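PDB 6QM2: type II restriction enzyme NlaIV from Neisseria lactamica, which acts as a type II restriction endonuclease, recognising the double-stranded sequence 5'-GGNNCC-3' and cutting it in the middle to leave blunt ends with 5'-phosphates. Local coordinates for residues D14-E19 against L126-D131; A105-Y110 against I160-K165; N48-W53 against V91-R96; Y130-D133 against N137-I140. All blocks are in the same frame, centred on the assembly; numbering follows the deposited sequence.

Contact 1: residues D14-E19 against L126-D131; sequences DKLLDE and LIFGYD
Leu16 overlaps Leu126 and the end of the Phe128 ring with a single methyl, CD1. The nearer approach is methyl to methyl: Leu16 CD1 lies 3.8 Å from Leu126 CD2, the two side chains meeting at a slant. In both leucines the touching methyl is the branch that runs on anti to CA, so each residue uses its full length. That reach is needed, because the CA atoms of Leu16 and Leu126 stand 10.6 Å apart. Leu16 holds CG beside its backbone nitrogen (chi1 -71°), a setting from which the extended branch carries CD1 towards the strand. Phe128, two residues along the strand on the same face, contributes its far ring carbon, with CZ 4.3 Å from Leu16 CD1. The methyl approaches this ring obliquely. The contact is purely apolar and small, 86 Å² in all, but all three residues are buried.

Helix 9-18 reaches the sheet here through Leu16 beside the longer helix 44-60, whose Trp57, Leu54 and Ile50 touch Leu16, Leu126 and Phe128 respectively. Strand 124-132 runs inside the five-stranded mixed sheet, parallel to strand 88-95 on one flank and antiparallel to strand 138-147 on the other, and Phe128 also packs on Val91 and Ile140 of those neighbours.

Contact 2: residues A105-Y110 against I160-K165; sequences ADFKMY and INLQVK
Phe107 starts its contact at CB, which sits 4.0 Å from Leu162 CD2. The same methyl is 4.2 Å from Phe107 CD1, a ring atom further out, so Leu162 rests against the root of the ring and comes to it obliquely. One atom beyond, Phe107 CE1 meets a second partner, Ile160 CG2, at 4.4 Å, again in an oblique approach. The ring therefore spans two residues that lie two positions apart on 160-165 and point the same way. Phe107 reaches them because its CG stands anti to the amide nitrogen (chi1 177°). Leu162 answers with CD2, the methyl folded back towards its own backbone rather than the extended CD1.

Phe107 opens helix 107-116, directly after 105-106, a short, weakly bonded strand at one edge of a three-stranded antiparallel sheet. Strand 162-165 forms the other edge and 168-172 runs between them. The aromatic ring thus joins the start of the helix to edge strand 162-165 and to the loop residue Ile160 ahead of it. His170 of the middle strand makes backbone hydrogen bonds with both Phe107 and Gln163. Thr201 of helix 191-204 touches both Phe107 and Ile160, adding a helix to this small apolar cluster.

The turn into the helix is held by Asp106, its N-cap residue. Asp106 OD2 accepts from Met109 N at 3.3 Å, with the donor well above the carboxylate plane (58° out of it). In the first helical turn, Tyr110 N bonds to Asp106 O at 3.0 Å.

Contact 3: residues N48-W53 against V91-R96; sequences NIIQEW and VKAFNR
Ile50 and Ala93 bring their CA atoms to 6.9 Å and Gln51 and Val91 theirs to 5.7 Å, so helix 44-60 lies close over strand 88-95. This is a helix-on-sheet contact in a protein of the PD-(D/E)XK nuclease clan, and the position of 44-60 is consistent with the leading helix of the αβββαβ core. Pro75, Asp76 and Lys92 fit the sequence signature of this clan, and Val91 directly precedes the lysine.

Ala93 CB faces the helix and meets Ile50 CG1 at 4.0 Å, while Ile50 CD1 leads off from there rather than pressing onto the strand. Gln51 lies across Val91 at a slant. With CG anti to the amide nitrogen (chi1 -173°), Gln51 CG comes to 4.0 Å from Val91 CB, and the chain runs on extended (chi2 174°).

Val91 N donates to Asp76 OD2, and the Gln51 side chain also touches Asp76; the bound sodium ion is about 7 Å from that glutamine side chain. Trp53 turns to the dimer interface instead, where its NE1 bonds to Leu33 O and Val36 O of the second subunit. Back at the strand, Val91 CG1 extends anti to its own amide nitrogen and tucks against the helix backbone, 3.9 Å from Gln51 CA.

Contact 4: residues Y130-D133 against N137-I140; sequences YDMD and NVTI
A β-hairpin closes here: strand 124-132 turns back into 138-147, the outermost strand of the five-stranded sheet within the chain. The short strand segments run antiparallel at 157°, with their axes 4.7 Å apart. Asp131 and Thr139 form the hydrogen-bonded pair, each amide giving to the other's carbonyl: Asp131 N to Thr139 O is 2.9 Å, and Thr139 N to Asp131 O is also 2.9 Å. Tyr130 with Ile140 and Met132 with Val138 are the flanking non-hydrogen-bonded pairs. Their side chains share a face, where Tyr130 CB meets Ile140 CD1 at 4.1 Å and Met132 SD meets Val138 CG2 at 4.0 Å. The opposite face carries Asp131 and Thr139.

Towards the turn the ladder loosens, and the bond from Asp133 N to Asn137 O is weak at 3.5 Å. The Asp133 side chain adds a bond. With CG set between the backbone nitrogen and the carbonyl carbon (chi1 64°), Asp133 OD1 accepts Asn137 N at 2.9 Å in the modelled conformer of Asn137, from above the carboxylate plane (41° out of it). The same oxygen weakly accepts Gly136 N, which ties the turn to the strand end.

Helix 44-60 packs onto the face of Tyr130, Met132, Val138 and Ile140, Val46 touching both Tyr130 and Val138. Tyr130 also lies on Ala93 and Asn95 of strand 88-95, while Ile140 packs on Leu33 of the second subunit.

From the N terminus, helix 9-18 opens contact 1, which closes only at strand 124-132. Nested inside that long loop, contact 3 joins helix 44-60 to strand 88-95. Contact 2 then begins at 105-110, before contact 1 has closed, and ends at 160-165, so the two loops cross; their centres are 27 Å apart, on opposite sides of the chain's centre. Contact 4, the hairpin at 130-133 and 137-140, starts where contact 1 ends, sharing Tyr130 and Asp131, and nests inside contact 2. Contacts 1, 3 and 4 meet on one mixed sheet, with a probable hydrogen bond from Phe128 N to Lys92 O linking two of its strands, whereas contact 2 belongs to the separate three-stranded sheet.

Contact 1: residues D14-E19 against L126-D131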
loop_
_atom_site.group_PDB
_atom_site.type_symbol
_atom_site.label_atom_id
_atom_site.label_comp_id
_atom_site.label_asym_id
_atom_site.label_seq_id
_atom_site.Cartn_x
_atom_site.Cartn_y
_atom_site.Cartn_z
ATOM N N ASP A 14 1.573 26.130 15.803
ATOM C CA ASP A 14 0.686 26.732 16.807
ATOM C C ASP A 14 -0.761 26.857 16.327
ATOM O O ASP A 14 -1.687 26.693 17.125
ATOM C CB ASP A 14 1.199 28.112 17.249
ATOM C CG ASP A 14 2.474 28.035 18.081
ATOM O OD1 ASP A 14 2.574 27.161 18.972
ATOM O OD2 ASP A 14 3.375 28.870 17.853
ATOM N N LYS A 15 -0.957 27.141 15.038
ATOM C CA LYS A 15 -2.306 27.258 14.480
ATOM C C LYS A 15 -3.034 25.914 14.528
ATOM O O LYS A 15 -4.170 25.846 14.998
ATOM C CB LYS A 15 -2.283 27.812 13.048
ATOM C CG LYS A 15 -3.664 28.172 12.523
ATOM C CD LYS A 15 -3.628 28.996 11.243
ATOM C CE LYS A 15 -4.985 29.640 10.987
ATOM N NZ LYS A 15 -5.219 29.975 9.558
ATOM N N LEU A 16 -2.374 24.852 14.063
ATOM C CA LEU A 16 -2.925 23.490 14.151
ATOM C C LEU A 16 -3.260 23.088 15.588
ATOM O O LEU A 16 -4.279 22.446 15.839
ATOM C CB LEU A 16 -1.949 22.462 13.566
ATOM C CG LEU A 16 -1.749 22.463 12.050
ATOM C CD1 LEU A 16 -0.545 21.608 11.686
ATOM C CD2 LEU A 16 -2.996 21.976 11.325
ATOM N N LEU A 17 -2.404 23.478 16.525
ATOM C CA LEU A 17 -2.546 23.068 17.918
ATOM C C LEU A 17 -3.728 23.775 18.609
ATOM O O LEU A 17 -4.516 23.120 19.298
ATOM C CB LEU A 17 -1.228 23.309 18.679
ATOM C CG LEU A 17 -0.791 22.272 19.715
ATOM C CD1 LEU A 17 -0.653 20.887 19.097
ATOM C CD2 LEU A 17 0.526 22.702 20.346
ATOM N N ASP A 18 -3.857 25.088 18.393
ATOM C CA ASP A 18 -4.840 25.938 19.100
ATOM C C ASP A 18 -6.122 26.248 18.316
ATOM O O ASP A 18 -7.215 26.254 18.887
ATOM C CB ASP A 18 -4.189 27.268 19.496
ATOM C CG ASP A 18 -2.884 27.085 20.257
ATOM O OD1 ASP A 18 -2.749 26.091 21.006
ATOM O OD2 ASP A 18 -1.992 27.943 20.104
ATOM N N GLU A 19 -5.976 26.514 17.019
ATOM C CA GLU A 19 -7.074 26.993 16.174
ATOM C C GLU A 19 -7.833 25.829 15.516
ATOM O O GLU A 19 -9.064 25.792 15.541
ATOM C CB GLU A 19 -6.517 27.960 15.120
ATOM C CG GLU A 19 -7.465 29.070 14.687
ATOM C CD GLU A 19 -6.756 30.217 13.976
ATOM O OE1 GLU A 19 -5.690 30.671 14.457
ATOM O OE2 GLU A 19 -7.275 30.679 12.936
ATOM N N LEU A 126 7.521 18.876 10.933
ATOM C CA LEU A 126 6.200 18.794 11.554
ATOM C C LEU A 126 5.824 17.320 11.604
ATOM O O LEU A 126 5.527 16.721 10.569
ATOM C CB LEU A 126 5.166 19.597 10.757
ATOM C CG LEU A 126 3.737 19.663 11.316
ATOM C CD1 LEU A 126 3.701 20.411 12.641
ATOM C CD2 LEU A 126 2.804 20.313 10.305
ATOM N N ILE A 127 5.838 16.743 12.805
ATOM C CA ILE A 127 5.678 15.296 12.983
ATOM C C ILE A 127 4.332 14.953 13.632
ATOM O O ILE A 127 4.078 15.341 14.767
ATOM C CB ILE A 127 6.824 14.703 13.833
ATOM C CG1 ILE A 127 8.190 15.163 13.300
ATOM C CG2 ILE A 127 6.749 13.180 13.829
ATOM C CD1 ILE A 127 9.364 14.780 14.177
ATOM N N PHE A 128 3.496 14.204 12.910
ATOM C CA PHE A 128 2.204 13.725 13.422
ATOM C C PHE A 128 2.333 12.317 14.010
ATOM O O PHE A 128 2.589 11.359 13.275
ATOM C CB PHE A 128 1.161 13.676 12.299
ATOM C CG PHE A 128 0.793 15.020 11.741
ATOM C CD1 PHE A 128 1.609 15.648 10.806
ATOM C CD2 PHE A 128 -0.391 15.642 12.120
ATOM C CE1 PHE A 128 1.262 16.883 10.280
ATOM C CE2 PHE A 128 -0.743 16.875 11.598
ATOM C CZ PHE A 128 0.083 17.496 10.675
ATOM N N GLY A 129 2.155 12.193 15.324
ATOM C CA GLY A 129 2.018 10.887 15.976
ATOM C C GLY A 129 0.561 10.458 15.955
ATOM O O GLY A 129 -0.204 10.835 16.842
ATOM N N TYR A 130 0.177 9.674 14.946
ATOM C CA TYR A 130 -1.232 9.304 14.731
ATOM C C TYR A 130 -1.607 7.954 15.345
ATOM O O TYR A 130 -0.741 7.186 15.767
ATOM C CB TYR A 130 -1.583 9.328 13.235
ATOM C CG TYR A 130 -0.990 8.213 12.393
ATOM C CD1 TYR A 130 -1.626 6.978 12.285
ATOM C CD2 TYR A 130 0.188 8.406 11.674
ATOM C CE1 TYR A 130 -1.094 5.959 11.507
ATOM C CE2 TYR A 130 0.727 7.395 10.890
ATOM C CZ TYR A 130 0.082 6.173 10.812
ATOM O OH TYR A 130 0.608 5.167 10.036
ATOM N N ASP A 131 -2.914 7.690 15.383
ATOM C CA ASP A 131 -3.474 6.425 15.882
ATOM C C ASP A 131 -4.787 6.124 15.163
ATOM O O ASP A 131 -5.597 7.030 14.964
ATOM C CB ASP A 131 -3.716 6.515 17.396
ATOM C CG ASP A 131 -4.158 5.188 18.010
ATOM O OD1 ASP A 131 -5.325 4.784 17.808
ATOM O OD2 ASP A 131 -3.340 4.561 18.717
#

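Contact 2: residues A105-Y110 against I160-K165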
loop_
_atom_site.group_PDB
_atom_site.type_symbol
_atom_site.label_atom_id
_atom_site.label_comp_id
_atom_site.label_asym_id
_atom_site.label_seq_id
_atom_site.Cartn_x
_atom_site.Cartn_y
_atom_site.Cartn_z
ATOM N N ALA A 105 16.629 10.526 5.586
ATOM C CA ALA A 105 17.114 10.586 4.202
ATOM C C ALA A 105 18.216 9.557 3.978
ATOM O O ALA A 105 18.864 9.127 4.931
ATOM C CB ALA A 105 17.644 11.978 3.885
ATOM N N ASP A 106 18.438 9.174 2.720
ATOM C CA ASP A 106 19.604 8.366 2.357
ATOM C C ASP A 106 20.846 9.100 2.839
ATOM O O ASP A 106 20.979 10.294 2.590
ATOM C CB ASP A 106 19.685 8.158 0.841
ATOM C CG ASP A 106 20.947 7.406 0.413
ATOM O OD1 ASP A 106 21.279 6.381 1.043
ATOM O OD2 ASP A 106 21.610 7.833 -0.557
ATOM N N PHE A 107 21.738 8.401 3.540
ATOM C CA PHE A 107 22.932 9.040 4.092
ATOM C C PHE A 107 23.872 9.593 3.015
ATOM O O PHE A 107 24.371 10.712 3.155
ATOM C CB PHE A 107 23.709 8.108 5.030
ATOM C CG PHE A 107 24.979 8.719 5.544
ATOM C CD1 PHE A 107 24.952 9.599 6.622
ATOM C CD2 PHE A 107 26.195 8.466 4.914
ATOM C CE1 PHE A 107 26.116 10.194 7.080
ATOM C CE2 PHE A 107 27.363 9.060 5.368
ATOM C CZ PHE A 107 27.323 9.925 6.452
ATOM N N LYS A 108 24.127 8.823 1.957
ATOM C CA LYS A 108 25.048 9.283 0.912
ATOM C C LYS A 108 24.547 10.583 0.298
ATOM O O LYS A 108 25.320 11.523 0.136
ATOM C CB LYS A 108 25.279 8.228 -0.178
ATOM C CG LYS A 108 26.099 8.743 -1.365
ATOM C CD LYS A 108 27.044 7.706 -1.958
ATOM C CE LYS A 108 26.326 6.444 -2.420
ATOM N NZ LYS A 108 27.220 5.554 -3.215
ATOM N N MET A 109 23.259 10.631 -0.028
ATOM C CA MET A 109 22.655 11.833 -0.600
ATOM C C MET A 109 22.702 13.019 0.360
ATOM O O MET A 109 23.003 14.138 -0.056
ATOM C CB MET A 109 21.206 11.572 -1.019
ATOM C CG MET A 109 21.060 10.746 -2.286
ATOM S SD MET A 109 19.323 10.447 -2.664
ATOM C CE MET A 109 18.834 12.028 -3.362
ATOM N N TYR A 110 22.415 12.760 1.634
ATOM C CA TYR A 110 22.313 13.807 2.661
ATOM C C TYR A 110 23.656 14.389 3.062
ATOM O O TYR A 110 23.745 15.587 3.296
ATOM C CB TYR A 110 21.570 13.267 3.887
ATOM C CG TYR A 110 21.114 14.309 4.885
ATOM C CD1 TYR A 110 19.871 14.924 4.759
ATOM C CD2 TYR A 110 21.907 14.652 5.979
ATOM C CE1 TYR A 110 19.438 15.868 5.680
ATOM C CE2 TYR A 110 21.482 15.590 6.910
ATOM C CZ TYR A 110 20.247 16.195 6.755
ATOM O OH TYR A 110 19.822 17.126 7.669
ATOM N N ILE A 160 26.288 8.115 13.689
ATOM C CA ILE A 160 24.859 8.474 13.611
ATOM C C ILE A 160 24.004 7.217 13.441
ATOM O O ILE A 160 24.471 6.216 12.892
ATOM C CB ILE A 160 24.565 9.499 12.474
ATOM C CG1 ILE A 160 23.159 10.097 12.640
ATOM C CG2 ILE A 160 24.727 8.879 11.085
ATOM C CD1 ILE A 160 22.929 11.363 11.850
ATOM N N ASN A 161 22.761 7.275 13.930
ATOM C CA ASN A 161 21.825 6.157 13.818
ATOM C C ASN A 161 21.447 5.905 12.366
ATOM O O ASN A 161 20.847 6.760 11.718
ATOM C CB ASN A 161 20.557 6.401 14.646
ATOM C CG ASN A 161 19.646 5.180 14.694
ATOM O OD1 ASN A 161 20.114 4.038 14.676
ATOM N ND2 ASN A 161 18.339 5.418 14.756
ATOM N N LEU A 162 21.797 4.714 11.885
ATOM C CA LEU A 162 21.653 4.332 10.489
ATOM C C LEU A 162 20.872 3.040 10.332
ATOM O O LEU A 162 20.672 2.283 11.286
ATOM C CB LEU A 162 23.029 4.120 9.872
ATOM C CG LEU A 162 23.898 5.361 9.715
ATOM C CD1 LEU A 162 25.345 4.943 9.508
ATOM C CD2 LEU A 162 23.399 6.231 8.573
ATOM N N GLN A 163 20.449 2.817 9.096
ATOM C CA GLN A 163 19.887 1.564 8.635
ATOM C C GLN A 163 21.040 0.936 7.858
ATOM O O GLN A 163 21.397 1.404 6.777
ATOM C CB GLN A 163 18.643 1.846 7.774
ATOM C CG GLN A 163 18.219 0.814 6.730
ATOM C CD GLN A 163 17.253 1.407 5.708
ATOM O OE1 GLN A 163 17.424 1.236 4.499
ATOM N NE2 GLN A 163 16.244 2.129 6.192
ATOM N N VAL A 164 21.657 -0.086 8.449
ATOM C CA VAL A 164 22.758 -0.806 7.817
ATOM C C VAL A 164 22.312 -2.244 7.570
ATOM O O VAL A 164 21.768 -2.891 8.469
ATOM C CB VAL A 164 24.029 -0.784 8.693
ATOM C CG1 VAL A 164 25.226 -1.342 7.925
ATOM C CG2 VAL A 164 24.315 0.633 9.184
ATOM N N LYS A 165 22.538 -2.723 6.348
ATOM C CA LYS A 165 22.170 -4.074 5.928
ATOM C C LYS A 165 23.418 -4.730 5.353
ATOM O O LYS A 165 23.962 -4.232 4.370
ATOM C CB LYS A 165 21.069 -4.017 4.859
ATOM C CG LYS A 165 19.799 -3.290 5.298
ATOM C CD LYS A 165 18.850 -3.018 4.138
ATOM C CE LYS A 165 18.138 -4.282 3.680
ATOM N NZ LYS A 165 17.197 -4.013 2.558
#

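Contact 3: residues N48-W53 against V91-R96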
loop_
_atom_site.group_PDB
_atom_site.type_symbol
_atom_site.label_atom_id
_atom_site.label_comp_id
_atom_site.label_asym_id
_atom_site.label_seq_id
_atom_site.Cartn_x
_atom_site.Cartn_y
_atom_site.Cartn_z
ATOM N N ASN A 48 1.092 8.187 4.699
ATOM C CA ASN A 48 1.321 8.801 3.379
ATOM C C ASN A 48 0.352 9.942 3.064
ATOM O O ASN A 48 0.675 10.823 2.260
ATOM C CB ASN A 48 1.215 7.751 2.262
ATOM C CG ASN A 48 2.265 6.656 2.373
ATOM O OD1 ASN A 48 3.396 6.892 2.809
ATOM N ND2 ASN A 48 1.894 5.448 1.967
ATOM N N ILE A 49 -0.827 9.915 3.690
ATOM C CA ILE A 49 -1.908 10.849 3.393
ATOM C C ILE A 49 -1.970 12.066 4.327
ATOM O O ILE A 49 -2.599 13.061 3.969
ATOM C CB ILE A 49 -3.275 10.096 3.320
ATOM C CG1 ILE A 49 -4.134 10.647 2.179
ATOM C CG2 ILE A 49 -4.044 10.123 4.638
ATOM C CD1 ILE A 49 -3.666 10.222 0.800
ATOM N N ILE A 50 -1.329 12.008 5.497
ATOM C CA ILE A 50 -1.286 13.171 6.404
ATOM C C ILE A 50 -0.561 14.327 5.712
ATOM O O ILE A 50 -0.992 15.475 5.803
ATOM C CB ILE A 50 -0.574 12.893 7.760
ATOM C CG1 ILE A 50 -1.207 11.724 8.538
ATOM C CG2 ILE A 50 -0.573 14.143 8.641
ATOM C CD1 ILE A 50 -2.635 11.929 9.006
ATOM N N GLN A 51 0.536 14.015 5.023
ATOM C CA GLN A 51 1.275 15.008 4.237
ATOM C C GLN A 51 0.374 15.690 3.194
ATOM O O GLN A 51 0.412 16.911 3.043
ATOM C CB GLN A 51 2.494 14.358 3.563
ATOM C CG GLN A 51 3.429 15.341 2.866
ATOM C CD GLN A 51 4.695 14.692 2.332
ATOM O OE1 GLN A 51 5.302 13.838 2.986
ATOM N NE2 GLN A 51 5.107 15.105 1.135
ATOM N N GLU A 52 -0.444 14.895 2.503
ATOM C CA GLU A 52 -1.377 15.413 1.494
ATOM C C GLU A 52 -2.447 16.292 2.147
ATOM O O GLU A 52 -2.858 17.305 1.579
ATOM C CB GLU A 52 -2.071 14.274 0.722
ATOM C CG GLU A 52 -1.164 13.223 0.086
ATOM C CD GLU A 52 -0.188 13.806 -0.914
ATOM O OE1 GLU A 52 -0.627 14.154 -2.028
ATOM O OE2 GLU A 52 1.015 13.901 -0.585
ATOM N N TRP A 53 -2.896 15.878 3.331
ATOM C CA TRP A 53 -3.916 16.596 4.098
ATOM C C TRP A 53 -3.455 17.970 4.560
ATOM O O TRP A 53 -4.224 18.931 4.496
ATOM C CB TRP A 53 -4.356 15.766 5.310
ATOM C CG TRP A 53 -5.311 16.470 6.221
ATOM C CD1 TRP A 53 -6.671 16.479 6.133
ATOM C CD2 TRP A 53 -4.977 17.271 7.357
ATOM N NE1 TRP A 53 -7.206 17.234 7.145
ATOM C CE2 TRP A 53 -6.188 17.734 7.913
ATOM C CE3 TRP A 53 -3.769 17.647 7.958
ATOM C CZ2 TRP A 53 -6.230 18.550 9.049
ATOM C CZ3 TRP A 53 -3.811 18.459 9.094
ATOM C CH2 TRP A 53 -5.035 18.903 9.624
ATOM N N VAL A 91 7.020 17.223 6.429
ATOM C CA VAL A 91 5.951 16.558 7.179
ATOM C C VAL A 91 6.284 15.080 7.338
ATOM O O VAL A 91 6.630 14.410 6.361
ATOM C CB VAL A 91 4.584 16.683 6.482
ATOM C CG1 VAL A 91 3.491 16.000 7.308
ATOM C CG2 VAL A 91 4.246 18.146 6.248
ATOM N N LYS A 92 6.164 14.592 8.574
ATOM C CA LYS A 92 6.390 13.188 8.917
ATOM C C LYS A 92 5.226 12.651 9.738
ATOM O O LYS A 92 4.608 13.383 10.517
ATOM C CB LYS A 92 7.691 13.032 9.712
ATOM C CG LYS A 92 8.957 13.340 8.927
ATOM C CD LYS A 92 9.072 12.436 7.717
ATOM C CE LYS A 92 10.468 12.407 7.136
ATOM N NZ LYS A 92 10.529 11.324 6.123
ATOM N N ALA A 93 4.930 11.368 9.551
ATOM C CA ALA A 93 3.855 10.704 10.279
ATOM C C ALA A 93 4.265 9.287 10.653
ATOM O O ALA A 93 4.907 8.585 9.864
ATOM C CB ALA A 93 2.586 10.689 9.448
ATOM N N PHE A 94 3.902 8.885 11.869
ATOM C CA PHE A 94 4.112 7.520 12.337
ATOM C C PHE A 94 3.004 7.111 13.301
ATOM O O PHE A 94 2.436 7.955 14.002
ATOM C CB PHE A 94 5.491 7.373 12.997
ATOM C CG PHE A 94 5.619 8.071 14.328
ATOM C CD1 PHE A 94 5.768 9.449 14.394
ATOM C CD2 PHE A 94 5.607 7.348 15.517
ATOM C CE1 PHE A 94 5.895 10.096 15.617
ATOM C CE2 PHE A 94 5.733 7.987 16.742
ATOM C CZ PHE A 94 5.877 9.364 16.793
ATOM N N ASN A 95 2.693 5.816 13.316
ATOM C CA ASN A 95 1.724 5.266 14.253
ATOM C C ASN A 95 2.306 5.381 15.661
ATOM O O ASN A 95 3.370 4.827 15.936
ATOM C CB ASN A 95 1.412 3.805 13.917
ATOM C CG ASN A 95 0.353 3.213 14.827
ATOM O OD1 ASN A 95 0.674 2.545 15.807
ATOM N ND2 ASN A 95 -0.913 3.479 14.524
ATOM N N ARG A 96 1.605 6.105 16.533
ATOM C CA ARG A 96 2.106 6.445 17.871
ATOM C C ARG A 96 2.312 5.229 18.790
ATOM O O ARG A 96 3.118 5.301 19.716
ATOM C CB ARG A 96 1.168 7.475 18.529
ATOM C CG ARG A 96 1.571 8.000 19.907
ATOM C CD ARG A 96 2.821 8.864 19.882
ATOM N NE ARG A 96 3.377 9.058 21.222
ATOM C CZ ARG A 96 4.107 8.162 21.893
ATOM N NH1 ARG A 96 4.390 6.965 21.377
ATOM N NH2 ARG A 96 4.558 8.461 23.108
#

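Contact 4: residues Y130-D133 against N137-I140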
loop_
_atom_site.group_PDB
_atom_site.type_symbol
_atom_site.label_atom_id
_atom_site.label_comp_id
_atom_site.label_asym_id
_atom_site.label_seq_id
_atom_site.Cartn_x
_atom_site.Cartn_y
_atom_site.Cartn_z
ATOM N N TYR A 130 0.177 9.674 14.946
ATOM C CA TYR A 130 -1.232 9.304 14.731
ATOM C C TYR A 130 -1.607 7.954 15.345
ATOM O O TYR A 130 -0.741 7.186 15.767
ATOM C CB TYR A 130 -1.583 9.328 13.235
ATOM C CG TYR A 130 -0.990 8.213 12.393
ATOM C CD1 TYR A 130 -1.626 6.978 12.285
ATOM C CD2 TYR A 130 0.188 8.406 11.674
ATOM C CE1 TYR A 130 -1.094 5.959 11.507
ATOM C CE2 TYR A 130 0.727 7.395 10.890
ATOM C CZ TYR A 130 0.082 6.173 10.812
ATOM O OH TYR A 130 0.608 5.167 10.036
ATOM N N ASP A 131 -2.914 7.690 15.383
ATOM C CA ASP A 131 -3.474 6.425 15.882
ATOM C C ASP A 131 -4.787 6.124 15.163
ATOM O O ASP A 131 -5.597 7.030 14.964
ATOM C CB ASP A 131 -3.716 6.515 17.396
ATOM C CG ASP A 131 -4.158 5.188 18.010
ATOM O OD1 ASP A 131 -5.325 4.784 17.808
ATOM O OD2 ASP A 131 -3.340 4.561 18.717
ATOM N N MET A 132 -4.989 4.861 14.779
ATOM C CA MET A 132 -6.266 4.402 14.217
ATOM C C MET A 132 -6.797 3.218 15.028
ATOM O O MET A 132 -6.112 2.200 15.167
ATOM C CB MET A 132 -6.121 4.014 12.742
ATOM C CG MET A 132 -7.459 3.860 12.029
ATOM S SD MET A 132 -7.371 3.733 10.229
ATOM C CE MET A 132 -6.768 2.060 10.033
ATOM N N ASP A 133 -8.015 3.367 15.556
ATOM C CA ASP A 133 -8.689 2.313 16.339
ATOM C C ASP A 133 -9.267 1.207 15.432
ATOM O O ASP A 133 -9.077 1.236 14.210
ATOM C CB ASP A 133 -9.758 2.921 17.287
ATOM C CG ASP A 133 -10.925 3.613 16.553
ATOM O OD1 ASP A 133 -11.207 3.313 15.371
ATOM O OD2 ASP A 133 -11.578 4.473 17.187
ATOM N N ASN A 137 -11.434 5.168 13.106
ATOM C CA ASN A 137 -11.349 6.593 13.426
ATOM C C ASN A 137 -9.897 6.980 13.715
ATOM O O ASN A 137 -9.290 6.478 14.665
ATOM C CB ASN A 137 -12.233 6.936 14.628
ATOM C CG ASN A 137 -12.580 8.415 14.691
ATOM O OD1 ASN A 137 -12.236 9.105 15.651
ATOM N ND2 ASN A 137 -13.256 8.909 13.657
ATOM N N VAL A 138 -9.354 7.869 12.885
ATOM C CA VAL A 138 -7.978 8.362 13.022
ATOM C C VAL A 138 -7.950 9.552 13.978
ATOM O O VAL A 138 -8.800 10.441 13.889
ATOM C CB VAL A 138 -7.394 8.816 11.661
ATOM C CG1 VAL A 138 -5.951 9.292 11.819
ATOM C CG2 VAL A 138 -7.484 7.696 10.625
ATOM N N THR A 139 -6.975 9.563 14.884
ATOM C CA THR A 139 -6.732 10.706 15.770
ATOM C C THR A 139 -5.237 11.030 15.817
ATOM O O THR A 139 -4.399 10.137 15.657
ATOM C CB THR A 139 -7.247 10.450 17.206
ATOM O OG1 THR A 139 -6.572 9.324 17.783
ATOM C CG2 THR A 139 -8.744 10.192 17.204
ATOM N N ILE A 140 -4.919 12.306 16.030
ATOM C CA ILE A 140 -3.540 12.767 16.187
ATOM C C ILE A 140 -3.243 12.838 17.681
ATOM O O ILE A 140 -3.590 13.814 18.343
ATOM C CB ILE A 140 -3.319 14.152 15.527
ATOM C CG1 ILE A 140 -3.844 14.171 14.076
ATOM C CG2 ILE A 140 -1.849 14.554 15.601
ATOM C CD1 ILE A 140 -3.339 13.055 13.184
#